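Local coordinates for phosphoribosylaminoimidazole carboxylase, ATPase subunit (Thermus thermophilus, PDB 3AW8), which probably catalyses the ATP-dependent carboxylation of 5-aminoimidazole ribonucleotide with bicarbonate in de novo purine synthesis, at residues 207-212 against 304-309. Residues are numbered along the deposited sequence; the frame is centred on the assembly and turned at random.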
loop_
_atom_site.group_PDB
_atom_site.type_symbol
_atom_site.label_atom_id
_atom_site.label_comp_id
_atom_site.label_asym_id
_atom_site.label_seq_id
_atom_site.Cartn_x
_atom_site.Cartn_y
_atom_site.Cartn_z
ATOM N N ILE A 207 7.038 -20.685 15.791
ATOM C CA ILE A 207 6.741 -19.734 14.719
ATOM C C ILE A 207 5.687 -18.732 15.164
ATOM O O ILE A 207 4.681 -19.121 15.754
ATOM C CB ILE A 207 6.184 -20.441 13.470
ATOM C CG1 ILE A 207 7.040 -21.658 13.117
ATOM C CG2 ILE A 207 6.144 -19.466 12.310
ATOM C CD1 ILE A 207 6.519 -22.445 11.920
ATOM N N LEU A 208 5.909 -17.449 14.890
ATOM C CA LEU A 208 4.930 -16.425 15.245
ATOM C C LEU A 208 3.633 -16.778 14.513
ATOM O O LEU A 208 3.630 -16.976 13.293
ATOM C CB LEU A 208 5.394 -15.033 14.794
ATOM C CG LEU A 208 4.347 -13.923 14.967
ATOM C CD1 LEU A 208 4.133 -13.688 16.443
ATOM C CD2 LEU A 208 4.795 -12.638 14.295
ATOM N N ARG A 209 2.533 -16.860 15.259
ATOM C CA ARG A 209 1.244 -17.205 14.672
ATOM C C ARG A 209 0.269 -16.050 14.672
ATOM O O ARG A 209 -0.486 -15.885 13.723
ATOM C CB ARG A 209 0.615 -18.371 15.426
ATOM C CG ARG A 209 1.476 -19.604 15.470
ATOM C CD ARG A 209 1.626 -20.249 14.103
ATOM N NE ARG A 209 2.518 -21.401 14.183
ATOM C CZ ARG A 209 2.598 -22.354 13.260
ATOM N NH1 ARG A 209 1.835 -22.302 12.173
ATOM N NH2 ARG A 209 3.436 -23.366 13.427
ATOM N N LEU A 210 0.295 -15.240 15.723
ATOM C CA LEU A 210 -0.640 -14.136 15.816
ATOM C C LEU A 210 -0.080 -12.935 16.556
ATOM O O LEU A 210 0.643 -13.085 17.543
ATOM C CB LEU A 210 -1.906 -14.609 16.539
ATOM C CG LEU A 210 -3.028 -13.584 16.709
ATOM C CD1 LEU A 210 -3.936 -13.637 15.485
ATOM C CD2 LEU A 210 -3.824 -13.883 17.973
ATOM N N SER A 211 -0.434 -11.741 16.088
ATOM C CA SER A 211 0.008 -10.502 16.720
ATOM C C SER A 211 -1.189 -9.592 17.001
ATOM O O SER A 211 -1.990 -9.306 16.104
ATOM C CB SER A 211 1.024 -9.765 15.833
ATOM O OG SER A 211 2.324 -10.322 15.947
ATOM N N LEU A 212 -1.313 -9.145 18.247
ATOM C CA LEU A 212 -2.413 -8.273 18.625
ATOM C C LEU A 212 -1.883 -6.881 18.935
ATOM O O LEU A 212 -1.040 -6.708 19.818
ATOM C CB LEU A 212 -3.153 -8.857 19.834
ATOM C CG LEU A 212 -3.802 -10.208 19.512
ATOM C CD1 LEU A 212 -4.273 -10.914 20.781
ATOM C CD2 LEU A 212 -4.953 -9.976 18.555
ATOM N N ASN A 304 -0.305 -14.939 10.727
ATOM C CA ASN A 304 0.607 -15.461 9.722
ATOM C C ASN A 304 0.009 -16.620 8.953
ATOM O O ASN A 304 -0.812 -17.373 9.477
ATOM C CB ASN A 304 1.914 -15.943 10.356
ATOM C CG ASN A 304 2.933 -14.835 10.517
ATOM O OD1 ASN A 304 2.833 -13.784 9.882
ATOM N ND2 ASN A 304 3.932 -15.072 11.356
ATOM N N LEU A 305 0.433 -16.745 7.700
ATOM C CA LEU A 305 0.014 -17.825 6.816
ATOM C C LEU A 305 1.253 -18.711 6.686
ATOM O O LEU A 305 2.192 -18.381 5.960
ATOM C CB LEU A 305 -0.401 -17.262 5.452
ATOM C CG LEU A 305 -1.890 -17.032 5.136
ATOM C CD1 LEU A 305 -2.758 -17.073 6.387
ATOM C CD2 LEU A 305 -2.037 -15.708 4.420
ATOM N N ILE A 306 1.260 -19.823 7.416
ATOM C CA ILE A 306 2.388 -20.747 7.414
ATOM C C ILE A 306 2.108 -22.018 6.619
ATOM O O ILE A 306 1.100 -22.681 6.831
ATOM C CB ILE A 306 2.766 -21.157 8.863
ATOM C CG1 ILE A 306 2.941 -19.911 9.737
ATOM C CG2 ILE A 306 4.045 -21.987 8.863
ATOM C CD1 ILE A 306 4.056 -18.994 9.282
ATOM N N GLY A 307 3.015 -22.339 5.705
ATOM C CA GLY A 307 2.918 -23.533 4.883
ATOM C C GLY A 307 1.606 -23.944 4.233
ATOM O O GLY A 307 1.440 -25.112 3.886
ATOM N N GLU A 308 0.681 -23.012 4.044
ATOM C CA GLU A 308 -0.598 -23.345 3.433
ATOM C C GLU A 308 -1.164 -22.096 2.765
ATOM O O GLU A 308 -0.850 -20.974 3.162
ATOM C CB GLU A 308 -1.570 -23.834 4.507
ATOM C CG GLU A 308 -2.208 -22.694 5.299
ATOM C CD GLU A 308 -2.795 -23.120 6.640
ATOM O OE1 GLU A 308 -3.599 -24.083 6.685
ATOM O OE2 GLU A 308 -2.454 -22.471 7.655
ATOM N N LYS A 309 -2.002 -22.290 1.755
ATOM C CA LYS A 309 -2.619 -21.167 1.058
ATOM C C LYS A 309 -4.133 -21.178 1.298
ATOM O O LYS A 309 -4.866 -21.951 0.692
ATOM C CB LYS A 309 -2.311 -21.260 -0.433
ATOM C CG LYS A 309 -2.809 -20.084 -1.252
ATOM C CD LYS A 309 -2.299 -20.182 -2.678
ATOM C CE LYS A 309 -2.738 -19.006 -3.510
ATOM N NZ LYS A 309 -2.092 -19.052 -4.856
HETATM O O HOH W 1 -1.011 -18.004 12.100
#
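The carboxamide of Asn304 reaches across to the backbone of Leu208, its ND2 giving a hydrogen bond of 2.7 Å to Leu208 O. That acceptor lies 18° out of the amide plane, and the donor stands above the carbonyl plane of Leu208. The CB, CG and CD2 of Leu208 also come up to ND2, CB at 3.7 Å, the two side chains crossing at about a right angle. Asn304 ND2 has a second acceptor in Asn265 OD1, so two bonds grip the ND2 of this buried amide. The other flat group, the guanidinium of Arg209, meets Ile306 obliquely, NH1 lying 3.6 Å from CG1. Although Arg209 leaves its strand away from 304-306, a bend at chi2 (-68°) turns CD off the straight line of the chain, and the end comes nearer to Ile306; NE is hydrogen-bonded to Trp204 O, and Glu362 forms a salt bridge with NH1.

Here two neighbouring antiparallel strands, 207-213 and 299-306, join the ATP-grasp part of the sheet to its C-terminal part. Arg209 and Leu210 form a classic beta bulge opposite Arg202 of strand 193-204, the neighbour on the other side. Asn304 N still bonds Arg209 O at 3.1 Å, while a water donates to both that oxygen and Asn304 O. An alanine in place of Asn304 would probably leave Leu208 O without its amide donor and Asn265 OD1 without this partner. Toward the start of 207-212, the methyl CG2 of Ile207, anti to its backbone N, packs 3.7 Å from Ile306 CD1, and Ile207 CD1 sits 4.0 Å from Ile306 CG2.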